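Local atomic coordinates of cryptic loci regulator 2 (Schizosaccharomyces pombe 972h-, PDB entry 5IKJ), a protein that acts upstream of histone deacetylases in the SHREC repressor complex to promote transcriptional silencing and proper nucleosome positioning at heterochromatic loci. Residues 75-80 against 236-241; 227-232 against 361-366; 262-267 against 286-291. All coordinates share one frame; numbering follows the deposited sequence.

Contact 1. Residues 75-80 against 236-241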
loop_
_atom_site.group_PDB
_atom_site.type_symbol
_atom_site.label_atom_id
_atom_site.label_comp_id
_atom_site.label_asym_id
_atom_site.label_seq_id
_atom_site.Cartn_x
_atom_site.Cartn_y
_atom_site.Cartn_z
ATOM N N GLN A 75 -5.937 -7.759 4.309
ATOM C CA GLN A 75 -7.339 -7.591 4.681
ATOM C C GLN A 75 -7.992 -8.895 5.119
ATOM O O GLN A 75 -8.817 -8.855 6.048
ATOM C CB GLN A 75 -8.114 -6.964 3.513
ATOM C CG GLN A 75 -7.631 -5.577 3.120
ATOM C CD GLN A 75 -7.546 -4.633 4.301
ATOM O OE1 GLN A 75 -8.490 -4.517 5.084
ATOM N NE2 GLN A 75 -6.405 -3.969 4.450
ATOM N N PRO A 76 -7.701 -10.051 4.515
ATOM C CA PRO A 76 -8.264 -11.300 5.053
ATOM C C PRO A 76 -7.904 -11.539 6.506
ATOM O O PRO A 76 -8.689 -12.159 7.234
ATOM C CB PRO A 76 -7.668 -12.374 4.133
ATOM C CG PRO A 76 -7.374 -11.659 2.862
ATOM C CD PRO A 76 -6.953 -10.278 3.266
ATOM N N ILE A 77 -6.740 -11.064 6.955
ATOM C CA ILE A 77 -6.360 -11.234 8.353
ATOM C C ILE A 77 -7.241 -10.374 9.251
ATOM O O ILE A 77 -7.687 -10.820 10.314
ATOM C CB ILE A 77 -4.866 -10.914 8.545
ATOM C CG1 ILE A 77 -4.016 -11.875 7.708
ATOM C CG2 ILE A 77 -4.482 -11.007 10.021
ATOM C CD1 ILE A 77 -2.524 -11.604 7.758
ATOM N N LEU A 78 -7.507 -9.130 8.844
ATOM C CA LEU A 78 -8.401 -8.284 9.627
ATOM C C LEU A 78 -9.827 -8.817 9.591
ATOM O O LEU A 78 -10.543 -8.757 10.597
ATOM C CB LEU A 78 -8.358 -6.842 9.113
ATOM C CG LEU A 78 -9.232 -5.849 9.888
ATOM C CD1 LEU A 78 -8.750 -5.708 11.326
ATOM C CD2 LEU A 78 -9.270 -4.489 9.204
ATOM N N ASN A 79 -10.258 -9.343 8.443
ATOM C CA ASN A 79 -11.609 -9.881 8.330
ATOM C C ASN A 79 -11.801 -11.073 9.259
ATOM O O ASN A 79 -12.710 -11.086 10.097
ATOM C CB ASN A 79 -11.898 -10.270 6.879
ATOM C CG ASN A 79 -12.040 -9.066 5.971
ATOM O OD1 ASN A 79 -12.246 -7.943 6.436
ATOM N ND2 ASN A 79 -11.938 -9.293 4.668
ATOM N N GLN A 80 -10.948 -12.093 9.126
ATOM C CA GLN A 80 -11.060 -13.261 9.993
ATOM C C GLN A 80 -10.926 -12.886 11.462
ATOM O O GLN A 80 -11.388 -13.636 12.329
ATOM C CB GLN A 80 -10.008 -14.308 9.614
ATOM C CG GLN A 80 -8.622 -14.089 10.214
ATOM C CD GLN A 80 -7.622 -15.129 9.749
ATOM O OE1 GLN A 80 -7.996 -16.167 9.202
ATOM N NE2 GLN A 80 -6.340 -14.859 9.965
ATOM N N TYR A 236 -4.931 2.516 7.952
ATOM C CA TYR A 236 -6.269 1.967 8.134
ATOM C C TYR A 236 -6.243 0.637 8.880
ATOM O O TYR A 236 -6.937 0.476 9.888
ATOM C CB TYR A 236 -6.952 1.803 6.772
ATOM C CG TYR A 236 -8.257 1.040 6.807
ATOM C CD1 TYR A 236 -9.448 1.674 7.133
ATOM C CD2 TYR A 236 -8.298 -0.312 6.498
ATOM C CE1 TYR A 236 -10.642 0.980 7.160
ATOM C CE2 TYR A 236 -9.487 -1.015 6.524
ATOM C CZ TYR A 236 -10.655 -0.365 6.855
ATOM O OH TYR A 236 -11.838 -1.064 6.879
ATOM N N THR A 237 -5.442 -0.320 8.405
ATOM C CA THR A 237 -5.518 -1.682 8.928
ATOM C C THR A 237 -4.756 -1.827 10.243
ATOM O O THR A 237 -5.329 -2.215 11.266
ATOM C CB THR A 237 -4.982 -2.670 7.890
ATOM O OG1 THR A 237 -5.320 -2.213 6.573
ATOM C CG2 THR A 237 -5.587 -4.046 8.108
ATOM N N TRP A 238 -3.459 -1.527 10.231
ATOM C CA TRP A 238 -2.606 -1.649 11.414
ATOM C C TRP A 238 -1.835 -0.351 11.615
ATOM O O TRP A 238 -0.601 -0.327 11.579
ATOM C CB TRP A 238 -1.658 -2.839 11.267
ATOM C CG TRP A 238 -2.291 -4.036 10.623
ATOM C CD1 TRP A 238 -2.109 -4.469 9.342
ATOM C CD2 TRP A 238 -3.213 -4.951 11.228
ATOM N NE1 TRP A 238 -2.857 -5.598 9.112
ATOM C CE2 TRP A 238 -3.544 -5.915 10.254
ATOM C CE3 TRP A 238 -3.790 -5.049 12.497
ATOM C CZ2 TRP A 238 -4.426 -6.963 10.509
ATOM C CZ3 TRP A 238 -4.665 -6.092 12.750
ATOM C CH2 TRP A 238 -4.975 -7.034 11.760
ATOM N N PRO A 239 -2.545 0.760 11.838
ATOM C CA PRO A 239 -1.875 2.069 11.819
ATOM C C PRO A 239 -1.021 2.357 13.041
ATOM O O PRO A 239 -0.026 3.082 12.918
ATOM C CB PRO A 239 -3.049 3.053 11.711
ATOM C CG PRO A 239 -4.199 2.329 12.329
ATOM C CD PRO A 239 -4.007 0.888 11.964
ATOM N N SER A 240 -1.373 1.837 14.216
ATOM C CA SER A 240 -0.621 2.137 15.434
ATOM C C SER A 240 0.593 1.218 15.461
ATOM O O SER A 240 0.579 0.145 16.067
ATOM C CB SER A 240 -1.495 1.963 16.670
ATOM O OG SER A 240 -0.971 2.689 17.770
ATOM N N SER A 241 1.661 1.648 14.797
ATOM C CA SER A 241 2.789 0.766 14.527
ATOM C C SER A 241 3.949 1.596 13.995
ATOM O O SER A 241 3.795 2.771 13.650
ATOM C CB SER A 241 2.401 -0.320 13.521
ATOM O OG SER A 241 1.940 0.259 12.312
#
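Leu78 and Thr237 are the nearest backbone pair, CA to CA 7.2 Å, where helix 75-82 packs against the end of helix 214-237; Trp238 is the first residue beyond that end to leave helical angles. One polar link joins the segments. Gln75 NE2 donates to Thr237 OG1 at 3.0 Å, with an N-H...O angle of 158° and the hydroxyl oxygen in the amide plane. The Gln75 chain bends at chi2 (-52°), which turns CD out of an extended course. The other amide atom, OE1, lies at the edge of the Tyr236 ring, 3.9 Å from CE2. Thr237 OG1 is also hydrogen-bonded to Asp233, so the hydroxyl ties the amide to the last turn of the longer helix.

The rest is apolar. Leu78 spreads its two methyls over different partners. CD2 meets Thr237 CG2 at 3.9 Å, and CD1 meets Trp238 CH2 at 4.0 Å. Leu78 and the indole slide past each other in opposite directions. Ile77 crosses the indole at about a right angle and touches CZ2 with CG2, at 4.1 Å.

The indole NE1 bonds to Thr74, just ahead of helix 75-82. Ile77 and Trp238 both pack on Leu266 of strand 255-266. The contact thus joins two helices beside the five-stranded antiparallel sheet.

Contact 2. Residues 227-232 against 361-366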
loop_
_atom_site.group_PDB
_atom_site.type_symbol
_atom_site.label_atom_id
_atom_site.label_comp_id
_atom_site.label_asym_id
_atom_site.label_seq_id
_atom_site.Cartn_x
_atom_site.Cartn_y
_atom_site.Cartn_z
ATOM N N MET A 227 2.549 -1.374 -2.427
ATOM C CA MET A 227 2.615 -0.041 -1.851
ATOM C C MET A 227 1.242 0.376 -1.360
ATOM O O MET A 227 1.109 0.917 -0.276
ATOM C CB MET A 227 3.131 0.978 -2.848
ATOM C CG MET A 227 3.215 2.373 -2.266
ATOM S SD MET A 227 4.000 3.526 -3.378
ATOM C CE MET A 227 2.920 3.400 -4.786
ATOM N N PHE A 228 0.221 0.125 -2.164
ATOM C CA PHE A 228 -1.142 0.462 -1.765
ATOM C C PHE A 228 -1.492 -0.183 -0.431
ATOM O O PHE A 228 -2.035 0.469 0.468
ATOM C CB PHE A 228 -2.131 0.019 -2.846
ATOM C CG PHE A 228 -3.563 0.021 -2.392
ATOM C CD1 PHE A 228 -4.305 1.190 -2.399
ATOM C CD2 PHE A 228 -4.169 -1.148 -1.957
ATOM C CE1 PHE A 228 -5.620 1.196 -1.980
ATOM C CE2 PHE A 228 -5.485 -1.147 -1.536
ATOM C CZ PHE A 228 -6.212 0.026 -1.548
ATOM N N HIS A 229 -1.178 -1.471 -0.283
ATOM C CA HIS A 229 -1.529 -2.180 0.942
ATOM C C HIS A 229 -0.622 -1.789 2.101
ATOM O O HIS A 229 -1.054 -1.820 3.259
ATOM C CB HIS A 229 -1.488 -3.685 0.699
ATOM C CG HIS A 229 -2.675 -4.197 -0.052
ATOM N ND1 HIS A 229 -3.940 -4.230 0.493
ATOM C CD2 HIS A 229 -2.796 -4.685 -1.310
ATOM C CE1 HIS A 229 -4.789 -4.719 -0.393
ATOM N NE2 HIS A 229 -4.120 -5.005 -1.495
ATOM N N GLU A 230 0.630 -1.421 1.821
ATOM C CA GLU A 230 1.466 -0.835 2.864
ATOM C C GLU A 230 0.872 0.479 3.352
ATOM O O GLU A 230 0.866 0.763 4.556
ATOM C CB GLU A 230 2.887 -0.618 2.343
ATOM C CG GLU A 230 3.876 -0.170 3.408
ATOM C CD GLU A 230 5.244 0.143 2.839
ATOM O OE1 GLU A 230 5.540 -0.318 1.713
ATOM O OE2 GLU A 230 6.023 0.851 3.513
ATOM N N CYS A 231 0.365 1.292 2.424
ATOM C CA CYS A 231 -0.306 2.532 2.790
ATOM C C CYS A 231 -1.558 2.251 3.610
ATOM O O CYS A 231 -1.753 2.819 4.691
ATOM C CB CYS A 231 -0.657 3.305 1.519
ATOM S SG CYS A 231 -1.406 4.902 1.801
ATOM N N LYS A 232 -2.420 1.371 3.104
ATOM C CA LYS A 232 -3.654 1.041 3.806
ATOM C C LYS A 232 -3.366 0.524 5.210
ATOM O O LYS A 232 -4.060 0.882 6.167
ATOM C CB LYS A 232 -4.443 0.010 3.001
ATOM C CG LYS A 232 -5.888 -0.162 3.433
ATOM C CD LYS A 232 -6.623 -1.108 2.495
ATOM C CE LYS A 232 -8.040 -1.401 2.969
ATOM N NZ LYS A 232 -8.927 -0.205 2.910
ATOM N N PRO A 361 -17.048 -4.243 3.797
ATOM C CA PRO A 361 -16.892 -3.764 2.417
ATOM C C PRO A 361 -15.621 -4.328 1.798
ATOM O O PRO A 361 -14.550 -4.285 2.408
ATOM C CB PRO A 361 -16.812 -2.242 2.577
ATOM C CG PRO A 361 -16.167 -2.059 3.913
ATOM C CD PRO A 361 -16.598 -3.235 4.775
ATOM N N LEU A 362 -15.742 -4.868 0.588
ATOM C CA LEU A 362 -14.582 -5.431 -0.085
ATOM C C LEU A 362 -13.584 -4.334 -0.443
ATOM O O LEU A 362 -13.954 -3.205 -0.773
ATOM C CB LEU A 362 -15.001 -6.182 -1.350
ATOM C CG LEU A 362 -15.749 -7.508 -1.177
ATOM C CD1 LEU A 362 -15.929 -8.177 -2.533
ATOM C CD2 LEU A 362 -15.026 -8.450 -0.216
ATOM N N THR A 363 -12.303 -4.680 -0.359
ATOM C CA THR A 363 -11.223 -3.778 -0.736
ATOM C C THR A 363 -10.971 -3.917 -2.232
ATOM O O THR A 363 -10.602 -4.997 -2.705
ATOM C CB THR A 363 -9.955 -4.092 0.057
ATOM O OG1 THR A 363 -10.210 -3.933 1.458
ATOM C CG2 THR A 363 -8.813 -3.167 -0.354
ATOM N N VAL A 364 -11.172 -2.832 -2.975
ATOM C CA VAL A 364 -11.007 -2.832 -4.423
ATOM C C VAL A 364 -9.643 -2.248 -4.758
ATOM O O VAL A 364 -9.310 -1.134 -4.334
ATOM C CB VAL A 364 -12.135 -2.049 -5.117
ATOM C CG1 VAL A 364 -11.994 -2.148 -6.631
ATOM C CG2 VAL A 364 -13.491 -2.580 -4.675
ATOM N N LEU A 365 -8.863 -2.994 -5.525
ATOM C CA LEU A 365 -7.497 -2.606 -5.838
ATOM C C LEU A 365 -7.503 -1.502 -6.891
ATOM O O LEU A 365 -7.959 -1.741 -8.015
ATOM C CB LEU A 365 -6.722 -3.808 -6.352
ATOM C CG LEU A 365 -5.231 -3.647 -6.637
ATOM C CD1 LEU A 365 -4.463 -3.376 -5.354
ATOM C CD2 LEU A 365 -4.728 -4.906 -7.325
ATOM N N PRO A 366 -7.015 -0.304 -6.582
ATOM C CA PRO A 366 -6.973 0.748 -7.600
ATOM C C PRO A 366 -5.798 0.575 -8.547
ATOM O O PRO A 366 -4.724 0.100 -8.170
ATOM C CB PRO A 366 -6.827 2.027 -6.767
ATOM C CG PRO A 366 -6.040 1.590 -5.593
ATOM C CD PRO A 366 -6.464 0.166 -5.297
#
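Phe228 and Pro366 make the closest apolar contact between helix 214-237 and the irregular segment 361-366. The interaction is CH-pi. Pro366 CD sits over one face of the phenyl ring, 3.7 Å from its centroid and 15° off the normal. Pro366 CG lies 3.7 Å from CD1 of the same ring. Chi1 of 166° holds Phe228 CG anti to the backbone N, on the side facing 361-366.

Two further side chains of the segment touch this ring. Thr363 CG2 comes to its edge, 4.1 Å from CE2. Leu365 CD1 approaches obliquely and lies 4.1 Å from CD2. The same leucine methyl is 4.2 Å from NE2 of His229. Within the helix, Phe228 CD2 lies over the centre of one face of the imidazole. An alanine in place of Phe228 would probably leave Pro366 CD without its aromatic face and open a gap between the helix and residues 363-366.

Polar groups mostly find their partners elsewhere. Lys232 and Thr363 meet tip to tip, with Lys232 CE 3.7 Å from Thr363 OG1. This is packing of the lysine chain; its NZ bonds to the backbone of another protein's chain. His229 NE2 bonds to the carbonyl of Gly69. Leu365 O accepts a hydrogen bond from a basic side chain of that other protein.

On the helix, Phe228 also packs on Tyr380 of strand 377-384. A backbone bond with Val67 ties Leu365 to the end of helix 50-67. The arrangement is that of a long helix packed against an extended, non-regular segment, with a proline over a phenylalanine ring, here forming part of the interface with a second protein.

Contact 3. Residues 262-267 against 286-291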
loop_
_atom_site.group_PDB
_atom_site.type_symbol
_atom_site.label_atom_id
_atom_site.label_comp_id
_atom_site.label_asym_id
_atom_site.label_seq_id
_atom_site.Cartn_x
_atom_site.Cartn_y
_atom_site.Cartn_z
ATOM N N VAL A 262 13.621 -2.738 9.079
ATOM C CA VAL A 262 13.844 -3.396 7.795
ATOM C C VAL A 262 12.649 -4.240 7.359
ATOM O O VAL A 262 12.370 -4.342 6.165
ATOM C CB VAL A 262 15.122 -4.254 7.871
ATOM C CG1 VAL A 262 15.384 -4.928 6.529
ATOM C CG2 VAL A 262 16.307 -3.407 8.302
ATOM N N ALA A 263 11.948 -4.873 8.292
ATOM C CA ALA A 263 10.875 -5.804 7.967
ATOM C C ALA A 263 9.953 -5.873 9.172
ATOM O O ALA A 263 10.272 -5.379 10.254
ATOM C CB ALA A 263 11.422 -7.192 7.603
ATOM N N ARG A 264 8.796 -6.486 8.965
ATOM C CA ARG A 264 7.803 -6.636 10.015
ATOM C C ARG A 264 6.787 -7.650 9.524
ATOM O O ARG A 264 6.608 -7.822 8.316
ATOM C CB ARG A 264 7.117 -5.303 10.350
ATOM C CG ARG A 264 6.130 -4.857 9.290
ATOM C CD ARG A 264 5.779 -3.389 9.400
ATOM N NE ARG A 264 4.827 -3.002 8.364
ATOM C CZ ARG A 264 4.314 -1.784 8.229
ATOM N NH1 ARG A 264 4.655 -0.818 9.070
ATOM N NH2 ARG A 264 3.458 -1.531 7.252
ATOM N N ASN A 265 6.137 -8.333 10.462
ATOM C CA ASN A 265 5.163 -9.352 10.107
ATOM C C ASN A 265 4.059 -9.361 11.149
ATOM O O ASN A 265 4.288 -9.048 12.320
ATOM C CB ASN A 265 5.809 -10.738 10.007
ATOM C CG ASN A 265 6.435 -11.181 11.315
ATOM O OD1 ASN A 265 7.601 -10.895 11.586
ATOM N ND2 ASN A 265 5.659 -11.879 12.136
ATOM N N LEU A 266 2.858 -9.717 10.708
ATOM C CA LEU A 266 1.735 -9.845 11.621
ATOM C C LEU A 266 1.878 -11.115 12.452
ATOM O O LEU A 266 2.365 -12.142 11.970
ATOM C CB LEU A 266 0.421 -9.866 10.840
ATOM C CG LEU A 266 0.031 -8.549 10.167
ATOM C CD1 LEU A 266 -1.099 -8.763 9.170
ATOM C CD2 LEU A 266 -0.366 -7.510 11.205
ATOM N N ILE A 267 1.452 -11.039 13.706
ATOM C CA ILE A 267 1.553 -12.164 14.629
ATOM C C ILE A 267 0.305 -13.022 14.478
ATOM O O ILE A 267 -0.820 -12.522 14.587
ATOM C CB ILE A 267 1.718 -11.681 16.081
ATOM C CG1 ILE A 267 2.730 -10.534 16.170
ATOM C CG2 ILE A 267 2.181 -12.838 16.959
ATOM C CD1 ILE A 267 2.748 -9.832 17.515
ATOM N N GLU A 286 -0.296 -3.864 19.271
ATOM C CA GLU A 286 0.922 -4.620 18.974
ATOM C C GLU A 286 0.640 -5.595 17.836
ATOM O O GLU A 286 0.620 -6.816 18.035
ATOM C CB GLU A 286 1.420 -5.359 20.216
ATOM C CG GLU A 286 2.254 -4.512 21.164
ATOM C CD GLU A 286 3.727 -4.505 20.799
ATOM O OE1 GLU A 286 4.064 -4.883 19.657
ATOM O OE2 GLU A 286 4.553 -4.127 21.659
ATOM N N PRO A 287 0.421 -5.086 16.620
ATOM C CA PRO A 287 0.136 -5.987 15.493
ATOM C C PRO A 287 1.360 -6.666 14.908
ATOM O O PRO A 287 1.208 -7.692 14.233
ATOM C CB PRO A 287 -0.505 -5.055 14.456
ATOM C CG PRO A 287 0.097 -3.722 14.741
ATOM C CD PRO A 287 0.341 -3.667 16.229
ATOM N N TYR A 288 2.560 -6.141 15.144
ATOM C CA TYR A 288 3.742 -6.531 14.392
ATOM C C TYR A 288 4.847 -7.058 15.296
ATOM O O TYR A 288 5.013 -6.610 16.435
ATOM C CB TYR A 288 4.306 -5.340 13.602
ATOM C CG TYR A 288 3.500 -4.924 12.394
ATOM C CD1 TYR A 288 3.142 -5.845 11.420
ATOM C CD2 TYR A 288 3.107 -3.604 12.225
ATOM C CE1 TYR A 288 2.411 -5.461 10.311
ATOM C CE2 TYR A 288 2.377 -3.210 11.125
ATOM C CZ TYR A 288 2.031 -4.141 10.170
ATOM O OH TYR A 288 1.303 -3.747 9.072
ATOM N N GLN A 289 5.599 -8.018 14.767
ATOM C CA GLN A 289 6.992 -8.194 15.146
ATOM C C GLN A 289 7.828 -7.296 14.251
ATOM O O GLN A 289 7.594 -7.223 13.042
ATOM C CB GLN A 289 7.463 -9.641 14.980
ATOM C CG GLN A 289 6.555 -10.715 15.539
ATOM C CD GLN A 289 7.169 -12.099 15.397
ATOM O OE1 GLN A 289 6.670 -12.942 14.649
ATOM N NE2 GLN A 289 8.265 -12.335 16.111
ATOM N N TYR A 290 8.798 -6.607 14.841
ATOM C CA TYR A 290 9.705 -5.758 14.085
ATOM C C TYR A 290 11.088 -6.393 14.040
ATOM O O TYR A 290 11.553 -6.969 15.029
ATOM C CB TYR A 290 9.787 -4.354 14.689
ATOM C CG TYR A 290 8.451 -3.651 14.749
ATOM C CD1 TYR A 290 7.868 -3.124 13.603
ATOM C CD2 TYR A 290 7.772 -3.516 15.951
ATOM C CE1 TYR A 290 6.645 -2.482 13.656
ATOM C CE2 TYR A 290 6.551 -2.876 16.014
ATOM C CZ TYR A 290 5.991 -2.361 14.864
ATOM O OH TYR A 290 4.774 -1.724 14.927
ATOM N N HIS A 291 11.732 -6.291 12.880
ATOM C CA HIS A 291 13.070 -6.823 12.663
ATOM C C HIS A 291 13.931 -5.687 12.142
ATOM O O HIS A 291 13.648 -5.128 11.078
ATOM C CB HIS A 291 13.038 -7.992 11.681
ATOM C CG HIS A 291 11.866 -8.901 11.881
ATOM N ND1 HIS A 291 11.817 -9.841 12.888
ATOM C CD2 HIS A 291 10.692 -9.000 11.215
ATOM C CE1 HIS A 291 10.667 -10.486 12.828
ATOM N NE2 HIS A 291 9.966 -9.996 11.821
#
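Arg264 lies flat over one face of the Tyr288 ring. CD sits above the ring centre, 3.7 Å from the centroid and 7° off the normal, in a CH-pi contact. Arg264 NE continues over the ring, 3.5 Å from Tyr288 CZ, and the guanidinium and ring planes are 9° apart. With chi1 at 74°, Arg264 CG takes the crowded position between N and C; beyond it the chain runs extended as far as NE. Leu266 CD2 packs on Tyr288 CE1 at 3.6 Å.

On the opposite face of the sheet from Arg264, Asn265 bridges two residues. Its OD1 accepts from His291 NE2, in the imidazole plane. Its ND2 donates to Gln289 OE1 at 2.9 Å, nearly straight.

Asn265 and Gln289 face each other directly, a hydrogen-bonded pair with both N-H...O bonds made. Arg264 faces Tyr290 in a non-hydrogen-bonded pair. The Arg264-Tyr288 and Asn265-His291 contacts therefore reach diagonally across the strands. Val262 N and Ala263 N both donate to His291 O.

Further out, Asp234 makes a salt bridge with Arg264 NH2, and Tyr242 O accepts from NH1. Asp303 bonds Gln289 NE2 through OD1 and His291 ND1 through its backbone N. The pairing is an antiparallel strand pair with a classic beta bulge at Val262 and Ala263, inside a five-stranded antiparallel sheet.

Contacts 1 and 2 share helix 214-237, and their centres are 11 Å apart. Gln75 of contact 1 touches both sides of contact 2: its NE2 lies 3.4 Å from Lys232 CE, and its CG lies 3.5 Å from Thr363 OG1. Contact 3 is 12 Å from contact 1, centre to centre. There Ser241 CB meets Tyr290 OH at 3.1 Å, and Trp238 CD1 meets Tyr288 OH at 3.5 Å. Contacts 2 and 3 are about 19 Å apart between centres and barely touch, through Glu230 and Arg264. Contact 1 therefore sits between the other two. None of the three includes the zinc ligands His189, Cys204, Cys206 and Cys209.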